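Local coordinates for protein uroporphyrinogen-III C-methyltransferase (Pseudomonas denitrificans, PDB 1S4D) that catalyses the two successive S-adenosyl-L-methionine-dependent methylations, at C-2 and C-7, that turn uroporphyrinogen III into precorrin-2 on the way to cobalamin and siroheme, at residues A137-P142 and L251-W257; N149-L155 and S177-Y183; E205-C211 and A241-E247. All blocks are in the same frame, centred on the assembly; numbering follows the deposited sequence.

Contact 1 of 3, residues A137-P142 and L251-W257; sequences AYAGIP and LRAALDW
Where a helix ends, its last carbonyls have few amides ahead of them; here a distant segment, 251-257, supplies extra donors to Ala137 O and to Ala139 O just beyond. That segment holds short helix 252-255, which the chain leaves at Asp256, the centre of an inverse gamma turn. Helix 131-137 ends in a type I turn from Ala137 to Gly140. Ala137 O accepts Gly140 N at 3.1 Å and, across the contact, Trp257 NE1 at 3.0 Å. Tyr138 (chi1 m) offers its ring face to the edge of the Trp257 indole (chi1 p): T-shaped, centroids 5.1 Å apart, planes at 64°. Phe123 of the second subunit meets the same indole, placing it at the dimer interface. The Tyr138 hydroxyl is hydrogen-bonded to Asp26, and a water joins Tyr138 O (3.2 Å) to Asp256 OD1 (2.9 Å). Ala139 O receives Arg252 NE at 2.6 Å and, weakly, Arg252 NH2 at 3.1 Å. Gly140 (phi 77°, psi 23°) closes a Schellman motif; its CA lies 4.2 Å from Asp256 CA and 3.4 Å from Leu255 O, and a CB here would clash with Leu255 C. Ile141 CG1 then touches Arg252 CB (3.8 Å), and Pro142 CG rests on Leu255 CD1 (3.7 Å). Backbone carbonyls at a Schellman-type helix end thus pair with side-chain donors, and glycine is required where the backbones come closest.

Contact 2 of 3, residues N149-L155 and S177-Y183; sequences NHAVTFL and SPVIVMY. With SAH (S-adenosyl-L-homocysteine), chain Q.
Parallel pairing of strands 151-155 and 179-183 forms one margin of the mixed sheet within a subunit. Their axes approach to 4.7 Å at 16°, with Thr153 opposite Ile180, Phe154 opposite Val181 and Leu155 opposite Met182 (CA-CA 5.0, 4.7 and 4.9 Å). Hydrogen bonds alternate: Thr153 N to Val179 O is weak at 3.3 Å, followed by Val181 N to Thr153 O, Leu155 N to Val181 O and Tyr183 N to Leu155 O, each 2.8 Å. On one face Phe154 (chi1 m) receives Val181 CB over its ring, 4.3 Å from the centroid, a CH-pi contact. The other face carries Leu155, whose CD1 reaches Ile180 CG2 (3.5 Å) and CD2 Met182 CB (3.6 Å), and Thr153, whose OG1 shares a hydrogen bond with Ser177 OG (2.8 Å) and is also hydrogen-bonded to Thr153 OG1 of the second subunit. Strand 151-155 pairs antiparallel with a strand of that subunit, continuing the sheet through the homodimer. Tyr183 (chi1 m) bonds to Thr130 through its hydroxyl, and its CE2 lies 3.6 Å from SAH OXT. Helix 170-176, which links the strands in sequence and packs over Thr153 and Leu155, makes this a beta-alpha-beta crossover, ending at the S-adenosyl-L-homocysteine pocket.

Contact 3 of 3, residues E205-C211 and A241-E247; sequences EPVAFVC and AIVVVGE. With SAH (S-adenosyl-L-homocysteine), chain Q.
Side chains in an antiparallel pair alternate between two faces; in strands 206-211 and 241-245 one face carries an aromatic CH-pi contact and the other is purely aliphatic. The pair belongs to the antiparallel part of the mixed sheet in this tetrapyrrole methylase. The axes approach to 4.5 Å with directions 164° apart. Ala208-Val244 and Val210-Ile242 are hydrogen-bonded pairs: Ala208 N to Val244 O and Val244 N to Ala208 O are both 3.0 Å, Val210 N to Ile242 O is 2.9 Å and Ile242 N to Val210 O is 2.8 Å. Val207-Val245, Phe209-Val243 and Cys211-Ala241 are non-hydrogen-bonded. Beyond Val207-Val245, Gly246 N donates to Pro206 O at 3.0 Å; Gly246 has phi 120° and psi 179°, where a CB would jam against the preceding carbonyl.

On one face Phe209 (chi1 m, chi2 -104°) lies flat against Val243 (t), whose CG1 sits 4.1 Å from the ring centroid. Val207 (t) sends CG1 to Val243 CG1 (3.9 Å) and CG2 to Val245 CG2 (4.0 Å), and Cys211 (m) places SG 3.6 Å from Ala241 CB. The other face bears Val210 (t), Ile242 (m, m) and Ala208, whose CB meets Val244 CG1 (chi1 p) at 3.7 Å. The Ala241 end forms part of the S-adenosyl-L-homocysteine pocket: Ala241 O accepts SAH O2' at 2.7 Å, and Ile242 CG1 is 3.5 Å from SAH N3. Extended Glu205 (t, t) forms a salt bridge with Arg201.

Helix 225-235 packs on Val207 and Phe209, helix 131-137 on Val210, Ile242 and Val244, while strands 219-224 and 179-183 flank the pair within the sheet.

In the fold
Contacts 2 and 3 are parts of one sheet, joined where strands 179-183 and 241-245 lie side by side: Met182 N is 2.7 Å from Val243 O, and Ile180 O 2.8 Å from Val245 N. Contact 3 forms its interior and contact 2 its dimer-facing margin; both touch S-adenosyl-L-homocysteine. Contact 1 is also buried, although some residues of 251-257 remain partly exposed, and it packs against contact 3, with Ile141 CD1 3.7 Å from Ala208 CB. Its chemistry is irregular, with side-chain donors meeting backbone carbonyls, whereas the strand pairs rely on repeated backbone bonds. Contacts 1 and 2 do not touch each other, yet both reach the second subunit.

Contact 1 of 3, residues A137-P142 and L251-W257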
loop_
_atom_site.group_PDB
_atom_site.type_symbol
_atom_site.label_atom_id
_atom_site.label_comp_id
_atom_site.label_asym_id
_atom_site.label_seq_id
_atom_site.Cartn_x
_atom_site.Cartn_y
_atom_site.Cartn_z
ATOM N N ALA B 137 0.694 -10.053 -2.718
ATOM C CA ALA B 137 1.694 -10.794 -1.947
ATOM C C ALA B 137 1.156 -12.129 -1.435
ATOM O O ALA B 137 1.883 -13.145 -1.442
ATOM C CB ALA B 137 2.215 -9.966 -0.799
ATOM N N TYR B 138 -0.105 -12.156 -1.001
ATOM C CA TYR B 138 -0.642 -13.426 -0.475
ATOM C C TYR B 138 -0.926 -14.455 -1.577
ATOM O O TYR B 138 -1.249 -15.588 -1.273
ATOM C CB TYR B 138 -1.892 -13.230 0.386
ATOM C CG TYR B 138 -1.640 -12.899 1.834
ATOM C CD1 TYR B 138 -0.876 -11.766 2.199
ATOM C CD2 TYR B 138 -2.202 -13.682 2.849
ATOM C CE1 TYR B 138 -0.660 -11.446 3.540
ATOM C CE2 TYR B 138 -2.001 -13.373 4.186
ATOM C CZ TYR B 138 -1.232 -12.253 4.527
ATOM O OH TYR B 138 -1.048 -11.953 5.849
ATOM N N ALA B 139 -0.801 -14.053 -2.837
ATOM C CA ALA B 139 -1.032 -14.960 -3.954
ATOM C C ALA B 139 0.277 -15.317 -4.613
ATOM O O ALA B 139 0.271 -16.007 -5.632
ATOM C CB ALA B 139 -1.994 -14.347 -4.998
ATOM N N GLY B 140 1.382 -14.833 -4.032
ATOM C CA GLY B 140 2.714 -15.009 -4.585
ATOM C C GLY B 140 3.057 -14.108 -5.763
ATOM O O GLY B 140 3.956 -14.430 -6.546
ATOM N N ILE B 141 2.374 -12.974 -5.886
ATOM C CA ILE B 141 2.676 -12.025 -6.956
ATOM C C ILE B 141 3.230 -10.702 -6.425
ATOM O O ILE B 141 2.476 -9.889 -5.900
ATOM C CB ILE B 141 1.421 -11.750 -7.819
ATOM C CG1 ILE B 141 0.920 -13.048 -8.469
ATOM C CG2 ILE B 141 1.703 -10.643 -8.852
ATOM C CD1 ILE B 141 -0.485 -12.962 -8.993
ATOM N N PRO B 142 4.527 -10.458 -6.582
ATOM C CA PRO B 142 5.067 -9.147 -6.220
ATOM C C PRO B 142 4.667 -8.144 -7.288
ATOM O O PRO B 142 4.648 -8.434 -8.474
ATOM C CB PRO B 142 6.587 -9.357 -6.204
ATOM C CG PRO B 142 6.812 -10.791 -6.528
ATOM C CD PRO B 142 5.560 -11.351 -7.134
ATOM N N LEU B 251 5.502 -15.321 -11.571
ATOM C CA LEU B 251 6.220 -15.650 -10.350
ATOM C C LEU B 251 5.359 -16.340 -9.292
ATOM O O LEU B 251 5.897 -16.840 -8.298
ATOM C CB LEU B 251 6.848 -14.408 -9.735
ATOM C CG LEU B 251 8.071 -13.772 -10.389
ATOM C CD1 LEU B 251 8.213 -12.374 -9.803
ATOM C CD2 LEU B 251 9.345 -14.595 -10.197
ATOM N N ARG B 252 4.045 -16.380 -9.470
ATOM C CA ARG B 252 3.220 -17.031 -8.461
ATOM C C ARG B 252 3.556 -18.540 -8.344
ATOM O O ARG B 252 3.506 -19.111 -7.259
ATOM C CB ARG B 252 1.720 -16.731 -8.675
ATOM C CG ARG B 252 0.822 -17.931 -8.734
ATOM C CD ARG B 252 -0.639 -17.631 -8.634
ATOM N NE ARG B 252 -0.962 -17.572 -7.226
ATOM C CZ ARG B 252 -1.743 -18.415 -6.572
ATOM N NH1 ARG B 252 -2.364 -19.410 -7.201
ATOM N NH2 ARG B 252 -1.901 -18.229 -5.266
ATOM N N ALA B 253 3.932 -19.170 -9.455
ATOM C CA ALA B 253 4.295 -20.591 -9.437
ATOM C C ALA B 253 5.496 -20.859 -8.527
ATOM O O ALA B 253 5.573 -21.915 -7.908
ATOM C CB ALA B 253 4.562 -21.109 -10.848
ATOM N N ALA B 254 6.406 -19.892 -8.434
ATOM C CA ALA B 254 7.587 -20.006 -7.590
ATOM C C ALA B 254 7.441 -19.376 -6.207
ATOM O O ALA B 254 8.215 -19.688 -5.308
ATOM C CB ALA B 254 8.778 -19.412 -8.288
ATOM N N LEU B 255 6.470 -18.490 -6.029
ATOM C CA LEU B 255 6.413 -17.695 -4.812
ATOM C C LEU B 255 5.145 -17.895 -4.009
ATOM O O LEU B 255 4.886 -17.161 -3.046
ATOM C CB LEU B 255 6.567 -16.211 -5.165
ATOM C CG LEU B 255 7.911 -15.782 -5.740
ATOM C CD1 LEU B 255 7.958 -14.290 -5.844
ATOM C CD2 LEU B 255 9.051 -16.296 -4.878
ATOM N N ASP B 256 4.344 -18.870 -4.412
ATOM C CA ASP B 256 3.063 -19.133 -3.769
ATOM C C ASP B 256 3.252 -19.783 -2.382
ATOM O O ASP B 256 3.022 -20.966 -2.185
ATOM C CB ASP B 256 2.189 -19.974 -4.705
ATOM C CG ASP B 256 0.864 -20.369 -4.097
ATOM O OD1 ASP B 256 0.344 -19.681 -3.185
ATOM O OD2 ASP B 256 0.268 -21.381 -4.506
ATOM N N TRP B 257 3.645 -18.967 -1.415
ATOM C CA TRP B 257 3.940 -19.449 -0.075
ATOM C C TRP B 257 2.720 -19.938 0.687
ATOM O O TRP B 257 2.844 -20.857 1.495
ATOM C CB TRP B 257 4.693 -18.392 0.740
ATOM C CG TRP B 257 3.976 -17.076 0.866
ATOM C CD1 TRP B 257 3.979 -16.044 -0.035
ATOM C CD2 TRP B 257 3.161 -16.654 1.955
ATOM N NE1 TRP B 257 3.219 -15.006 0.439
ATOM C CE2 TRP B 257 2.707 -15.354 1.661
ATOM C CE3 TRP B 257 2.764 -17.248 3.163
ATOM C CZ2 TRP B 257 1.863 -14.638 2.521
ATOM C CZ3 TRP B 257 1.936 -16.531 4.027
ATOM C CH2 TRP B 257 1.491 -15.240 3.698
HETATM O O HOH W 1 1.253 -17.489 -1.509
#

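Contact 2 of 3, residues N149-L155 and S177-Y183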
loop_
_atom_site.group_PDB
_atom_site.type_symbol
_atom_site.label_atom_id
_atom_site.label_comp_id
_atom_site.label_asym_id
_atom_site.label_seq_id
_atom_site.Cartn_x
_atom_site.Cartn_y
_atom_site.Cartn_z
ATOM N N ASN B 149 9.834 -4.881 -14.196
ATOM C CA ASN B 149 9.222 -3.553 -14.238
ATOM C C ASN B 149 9.895 -2.542 -13.320
ATOM O O ASN B 149 10.409 -2.883 -12.249
ATOM C CB ASN B 149 7.696 -3.622 -13.955
ATOM C CG ASN B 149 7.360 -4.093 -12.536
ATOM O OD1 ASN B 149 6.448 -3.551 -11.877
ATOM N ND2 ASN B 149 8.076 -5.106 -12.062
ATOM N N HIS B 150 9.887 -1.289 -13.743
ATOM C CA HIS B 150 10.449 -0.231 -12.932
ATOM C C HIS B 150 9.314 0.719 -12.549
ATOM O O HIS B 150 9.516 1.714 -11.846
ATOM C CB HIS B 150 11.576 0.461 -13.701
ATOM C CG HIS B 150 12.896 -0.244 -13.588
ATOM N ND1 HIS B 150 13.148 -1.457 -14.194
ATOM C CD2 HIS B 150 14.033 0.088 -12.926
ATOM C CE1 HIS B 150 14.380 -1.846 -13.908
ATOM N NE2 HIS B 150 14.937 -0.924 -13.142
ATOM N N ALA B 151 8.111 0.372 -13.008
ATOM C CA ALA B 151 6.900 1.135 -12.761
ATOM C C ALA B 151 5.685 0.198 -12.575
ATOM O O ALA B 151 5.631 -0.871 -13.190
ATOM C CB ALA B 151 6.677 2.098 -13.900
ATOM N N VAL B 152 4.753 0.572 -11.691
ATOM C CA VAL B 152 3.459 -0.100 -11.561
ATOM C C VAL B 152 2.355 0.947 -11.603
ATOM O O VAL B 152 2.464 1.989 -10.939
ATOM C CB VAL B 152 3.230 -0.754 -10.192
ATOM C CG1 VAL B 152 2.448 -2.028 -10.317
ATOM C CG2 VAL B 152 4.487 -0.942 -9.431
ATOM N N THR B 153 1.275 0.628 -12.330
ATOM C CA THR B 153 0.054 1.434 -12.350
ATOM C C THR B 153 -1.114 0.778 -11.621
ATOM O O THR B 153 -1.474 -0.357 -11.928
ATOM C CB THR B 153 -0.347 1.684 -13.785
ATOM O OG1 THR B 153 0.624 2.529 -14.397
ATOM C CG2 THR B 153 -1.589 2.519 -13.853
ATOM N N PHE B 154 -1.733 1.507 -10.686
ATOM C CA PHE B 154 -2.941 1.018 -10.021
ATOM C C PHE B 154 -4.124 1.730 -10.663
ATOM O O PHE B 154 -3.996 2.904 -10.997
ATOM C CB PHE B 154 -2.891 1.349 -8.538
ATOM C CG PHE B 154 -1.971 0.477 -7.734
ATOM C CD1 PHE B 154 -2.216 0.258 -6.402
ATOM C CD2 PHE B 154 -0.845 -0.104 -8.290
ATOM C CE1 PHE B 154 -1.340 -0.543 -5.651
ATOM C CE2 PHE B 154 0.026 -0.903 -7.547
ATOM C CZ PHE B 154 -0.209 -1.130 -6.261
ATOM N N LEU B 155 -5.254 1.046 -10.875
ATOM C CA LEU B 155 -6.448 1.748 -11.396
ATOM C C LEU B 155 -7.812 1.269 -10.858
ATOM O O LEU B 155 -7.879 0.207 -10.243
ATOM C CB LEU B 155 -6.409 1.930 -12.928
ATOM C CG LEU B 155 -6.918 1.031 -14.082
ATOM C CD1 LEU B 155 -5.722 0.563 -14.885
ATOM C CD2 LEU B 155 -7.868 -0.146 -13.763
ATOM N N SER B 177 3.329 1.224 -17.786
ATOM C CA SER B 177 4.011 0.230 -16.946
ATOM C C SER B 177 3.807 -1.180 -17.490
ATOM O O SER B 177 2.751 -1.486 -18.035
ATOM C CB SER B 177 3.477 0.216 -15.531
ATOM O OG SER B 177 3.075 1.486 -15.109
ATOM N N PRO B 178 4.839 -2.018 -17.339
ATOM C CA PRO B 178 4.696 -3.414 -17.715
ATOM C C PRO B 178 3.631 -4.021 -16.808
ATOM O O PRO B 178 2.674 -4.545 -17.415
ATOM C CB PRO B 178 6.090 -3.998 -17.541
ATOM C CG PRO B 178 6.881 -3.019 -16.940
ATOM C CD PRO B 178 6.177 -1.701 -16.832
ATOM N N VAL B 179 3.596 -3.754 -15.498
ATOM C CA VAL B 179 2.515 -4.280 -14.640
ATOM C C VAL B 179 1.346 -3.320 -14.390
ATOM O O VAL B 179 1.565 -2.135 -14.144
ATOM C CB VAL B 179 3.081 -4.790 -13.296
ATOM C CG1 VAL B 179 1.955 -5.265 -12.357
ATOM C CG2 VAL B 179 4.091 -5.917 -13.576
ATOM N N ILE B 180 0.099 -3.813 -14.522
ATOM C CA ILE B 180 -1.092 -3.015 -14.193
ATOM C C ILE B 180 -1.841 -3.747 -13.108
ATOM O O ILE B 180 -2.018 -4.971 -13.192
ATOM C CB ILE B 180 -2.070 -2.862 -15.401
ATOM C CG1 ILE B 180 -1.347 -2.590 -16.737
ATOM C CG2 ILE B 180 -3.132 -1.823 -15.102
ATOM C CD1 ILE B 180 -0.782 -1.281 -16.850
ATOM N N VAL B 181 -2.296 -3.004 -12.104
ATOM C CA VAL B 181 -3.020 -3.590 -10.991
ATOM C C VAL B 181 -4.382 -2.914 -10.898
ATOM O O VAL B 181 -4.478 -1.689 -10.734
ATOM C CB VAL B 181 -2.248 -3.426 -9.657
ATOM C CG1 VAL B 181 -3.146 -3.825 -8.441
ATOM C CG2 VAL B 181 -0.877 -4.170 -9.700
ATOM N N MET B 182 -5.438 -3.702 -11.000
ATOM C CA MET B 182 -6.744 -3.116 -11.201
ATOM C C MET B 182 -7.701 -3.468 -10.077
ATOM O O MET B 182 -7.855 -4.646 -9.740
ATOM C CB MET B 182 -7.300 -3.544 -12.558
ATOM C CG MET B 182 -6.267 -3.506 -13.658
ATOM S SD MET B 182 -7.048 -3.429 -15.251
ATOM C CE MET B 182 -7.489 -5.169 -15.527
ATOM N N TYR B 183 -8.307 -2.415 -9.518
ATOM C CA TYR B 183 -9.318 -2.447 -8.468
ATOM C C TYR B 183 -10.683 -2.318 -9.136
ATOM O O TYR B 183 -10.796 -1.675 -10.175
ATOM C CB TYR B 183 -9.128 -1.242 -7.537
ATOM C CG TYR B 183 -7.925 -1.325 -6.609
ATOM C CD1 TYR B 183 -6.614 -1.038 -7.065
ATOM C CD2 TYR B 183 -8.095 -1.655 -5.271
ATOM C CE1 TYR B 183 -5.510 -1.118 -6.209
ATOM C CE2 TYR B 183 -7.019 -1.728 -4.422
ATOM C CZ TYR B 183 -5.734 -1.473 -4.890
ATOM O OH TYR B 183 -4.700 -1.581 -3.994
HETATM N N SAH Q . -9.082 0.997 -0.044
HETATM C CA SAH Q . -9.163 -0.379 -0.500
HETATM C CB SAH Q . -9.943 -0.449 -1.801
HETATM C CG SAH Q . -11.449 -0.474 -1.617
HETATM S SD SAH Q . -12.430 -0.201 -3.116
HETATM C C SAH Q . -7.770 -1.010 -0.609
HETATM O O SAH Q . -6.746 -0.377 -0.358
HETATM O OXT SAH Q . -7.589 -2.182 -0.930
HETATM C "C5'" SAH Q . -12.850 -1.974 -3.187
HETATM C "C4'" SAH Q . -12.009 -2.865 -4.110
HETATM O "O4'" SAH Q . -10.799 -3.262 -3.497
HETATM C "C3'" SAH Q . -12.626 -4.203 -4.505
HETATM O "O3'" SAH Q . -13.636 -4.141 -5.475
HETATM C "C2'" SAH Q . -11.426 -5.025 -4.940
HETATM O "O2'" SAH Q . -10.959 -4.720 -6.238
HETATM C "C1'" SAH Q . -10.387 -4.541 -3.943
HETATM N N9 SAH Q . -10.230 -5.429 -2.768
HETATM C C8 SAH Q . -10.461 -5.050 -1.486
HETATM N N7 SAH Q . -10.210 -6.081 -0.677
HETATM C C5 SAH Q . -9.825 -7.133 -1.406
HETATM C C6 SAH Q . -9.445 -8.430 -1.057
HETATM N N6 SAH Q . -9.415 -8.812 0.206
HETATM N N1 SAH Q . -9.088 -9.320 -2.051
HETATM C C2 SAH Q . -9.098 -8.906 -3.366
HETATM N N3 SAH Q . -9.473 -7.617 -3.707
HETATM C C4 SAH Q . -9.829 -6.737 -2.741
#

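Contact 3 of 3, residues E205-C211 and A241-E247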
loop_
_atom_site.group_PDB
_atom_site.type_symbol
_atom_site.label_atom_id
_atom_site.label_comp_id
_atom_site.label_asym_id
_atom_site.label_seq_id
_atom_site.Cartn_x
_atom_site.Cartn_y
_atom_site.Cartn_z
ATOM N N GLU B 205 -0.786 -11.850 -22.977
ATOM C CA GLU B 205 -0.056 -11.467 -21.778
ATOM C C GLU B 205 -0.745 -12.048 -20.534
ATOM O O GLU B 205 -1.979 -11.980 -20.440
ATOM C CB GLU B 205 0.065 -9.965 -21.684
ATOM C CG GLU B 205 0.566 -9.454 -20.358
ATOM C CD GLU B 205 0.957 -8.004 -20.434
ATOM O OE1 GLU B 205 1.969 -7.636 -19.800
ATOM O OE2 GLU B 205 0.262 -7.229 -21.137
ATOM N N PRO B 206 0.044 -12.627 -19.611
ATOM C CA PRO B 206 -0.505 -13.259 -18.404
ATOM C C PRO B 206 -1.237 -12.265 -17.523
ATOM O O PRO B 206 -0.865 -11.101 -17.423
ATOM C CB PRO B 206 0.740 -13.780 -17.669
ATOM C CG PRO B 206 1.847 -13.779 -18.676
ATOM C CD PRO B 206 1.519 -12.719 -19.654
ATOM N N VAL B 207 -2.281 -12.774 -16.882
ATOM C CA VAL B 207 -3.208 -12.020 -16.047
ATOM C C VAL B 207 -3.560 -12.955 -14.869
ATOM O O VAL B 207 -3.686 -14.169 -15.046
ATOM C CB VAL B 207 -4.481 -11.673 -16.883
ATOM C CG1 VAL B 207 -5.667 -11.306 -16.022
ATOM C CG2 VAL B 207 -4.191 -10.583 -17.886
ATOM N N ALA B 208 -3.692 -12.402 -13.669
ATOM C CA ALA B 208 -4.210 -13.181 -12.539
ATOM C C ALA B 208 -5.343 -12.412 -11.886
ATOM O O ALA B 208 -5.331 -11.182 -11.870
ATOM C CB ALA B 208 -3.122 -13.489 -11.527
ATOM N N PHE B 209 -6.333 -13.148 -11.382
ATOM C CA PHE B 209 -7.424 -12.592 -10.597
ATOM C C PHE B 209 -7.177 -13.131 -9.217
ATOM O O PHE B 209 -6.938 -14.341 -9.054
ATOM C CB PHE B 209 -8.786 -13.118 -11.093
ATOM C CG PHE B 209 -9.261 -12.489 -12.372
ATOM C CD1 PHE B 209 -10.259 -11.527 -12.351
ATOM C CD2 PHE B 209 -8.705 -12.868 -13.602
ATOM C CE1 PHE B 209 -10.689 -10.924 -13.527
ATOM C CE2 PHE B 209 -9.125 -12.277 -14.795
ATOM C CZ PHE B 209 -10.122 -11.301 -14.763
ATOM N N VAL B 210 -7.220 -12.256 -8.218
ATOM C CA VAL B 210 -7.097 -12.696 -6.837
ATOM C C VAL B 210 -8.333 -12.232 -6.070
ATOM O O VAL B 210 -8.518 -11.033 -5.819
ATOM C CB VAL B 210 -5.769 -12.205 -6.175
ATOM C CG1 VAL B 210 -5.566 -12.861 -4.818
ATOM C CG2 VAL B 210 -4.546 -12.482 -7.076
ATOM N N CYS B 211 -9.181 -13.190 -5.716
ATOM C CA CYS B 211 -10.419 -12.904 -5.004
ATOM C C CYS B 211 -10.270 -13.147 -3.532
ATOM O O CYS B 211 -9.751 -14.198 -3.111
ATOM C CB CYS B 211 -11.570 -13.758 -5.536
ATOM S SG CYS B 211 -11.859 -13.484 -7.304
ATOM N N ALA B 241 -11.983 -8.570 -5.981
ATOM C CA ALA B 241 -10.846 -9.197 -6.628
ATOM C C ALA B 241 -9.847 -8.148 -7.055
ATOM O O ALA B 241 -10.212 -7.030 -7.369
ATOM C CB ALA B 241 -11.301 -10.007 -7.842
ATOM N N ILE B 242 -8.575 -8.490 -7.068
ATOM C CA ILE B 242 -7.631 -7.596 -7.695
ATOM C C ILE B 242 -7.212 -8.287 -8.994
ATOM O O ILE B 242 -6.909 -9.483 -8.985
ATOM C CB ILE B 242 -6.426 -7.356 -6.757
ATOM C CG1 ILE B 242 -6.802 -6.390 -5.632
ATOM C CG2 ILE B 242 -5.174 -6.914 -7.555
ATOM C CD1 ILE B 242 -6.771 -4.928 -6.036
ATOM N N VAL B 243 -7.217 -7.553 -10.102
ATOM C CA VAL B 243 -6.738 -8.083 -11.368
ATOM C C VAL B 243 -5.382 -7.487 -11.733
ATOM O O VAL B 243 -5.258 -6.256 -11.905
ATOM C CB VAL B 243 -7.675 -7.762 -12.507
ATOM C CG1 VAL B 243 -7.279 -8.587 -13.730
ATOM C CG2 VAL B 243 -9.131 -8.007 -12.106
ATOM N N VAL B 244 -4.378 -8.357 -11.844
ATOM C CA VAL B 244 -2.998 -7.952 -12.128
ATOM C C VAL B 244 -2.598 -8.429 -13.505
ATOM O O VAL B 244 -2.806 -9.592 -13.855
ATOM C CB VAL B 244 -1.986 -8.496 -11.040
ATOM C CG1 VAL B 244 -2.064 -10.024 -10.917
ATOM C CG2 VAL B 244 -0.545 -8.045 -11.311
ATOM N N VAL B 245 -2.011 -7.530 -14.272
ATOM C CA VAL B 245 -1.592 -7.812 -15.631
ATOM C C VAL B 245 -0.062 -7.731 -15.696
ATOM O O VAL B 245 0.563 -6.785 -15.135
ATOM C CB VAL B 245 -2.238 -6.798 -16.596
ATOM C CG1 VAL B 245 -1.839 -7.072 -18.029
ATOM C CG2 VAL B 245 -3.775 -6.823 -16.451
ATOM N N GLY B 246 0.550 -8.732 -16.333
ATOM C CA GLY B 246 1.977 -8.704 -16.605
ATOM C C GLY B 246 2.848 -9.796 -16.027
ATOM O O GLY B 246 2.404 -10.689 -15.305
ATOM N N GLU B 247 4.131 -9.713 -16.327
ATOM C CA GLU B 247 5.014 -10.868 -16.177
ATOM C C GLU B 247 5.170 -11.323 -14.742
ATOM O O GLU B 247 5.442 -12.502 -14.505
ATOM C CB GLU B 247 6.375 -10.616 -16.854
ATOM C CG GLU B 247 6.300 -10.530 -18.379
ATOM C CD GLU B 247 5.757 -11.796 -19.034
ATOM O OE1 GLU B 247 4.921 -11.658 -19.955
ATOM O OE2 GLU B 247 6.174 -12.925 -18.648
HETATM N N SAH Q . -9.082 0.997 -0.044
HETATM C CA SAH Q . -9.163 -0.379 -0.500
HETATM C CB SAH Q . -9.943 -0.449 -1.801
HETATM C CG SAH Q . -11.449 -0.474 -1.617
HETATM S SD SAH Q . -12.430 -0.201 -3.116
HETATM C C SAH Q . -7.770 -1.010 -0.609
HETATM O O SAH Q . -6.746 -0.377 -0.358
HETATM O OXT SAH Q . -7.589 -2.182 -0.930
HETATM C "C5'" SAH Q . -12.850 -1.974 -3.187
HETATM C "C4'" SAH Q . -12.009 -2.865 -4.110
HETATM O "O4'" SAH Q . -10.799 -3.262 -3.497
HETATM C "C3'" SAH Q . -12.626 -4.203 -4.505
HETATM O "O3'" SAH Q . -13.636 -4.141 -5.475
HETATM C "C2'" SAH Q . -11.426 -5.025 -4.940
HETATM O "O2'" SAH Q . -10.959 -4.720 -6.238
HETATM C "C1'" SAH Q . -10.387 -4.541 -3.943
HETATM N N9 SAH Q . -10.230 -5.429 -2.768
HETATM C C8 SAH Q . -10.461 -5.050 -1.486
HETATM N N7 SAH Q . -10.210 -6.081 -0.677
HETATM C C5 SAH Q . -9.825 -7.133 -1.406
HETATM C C6 SAH Q . -9.445 -8.430 -1.057
HETATM N N6 SAH Q . -9.415 -8.812 0.206
HETATM N N1 SAH Q . -9.088 -9.320 -2.051
HETATM C C2 SAH Q . -9.098 -8.906 -3.366
HETATM N N3 SAH Q . -9.473 -7.617 -3.707
HETATM C C4 SAH Q . -9.829 -6.737 -2.741
#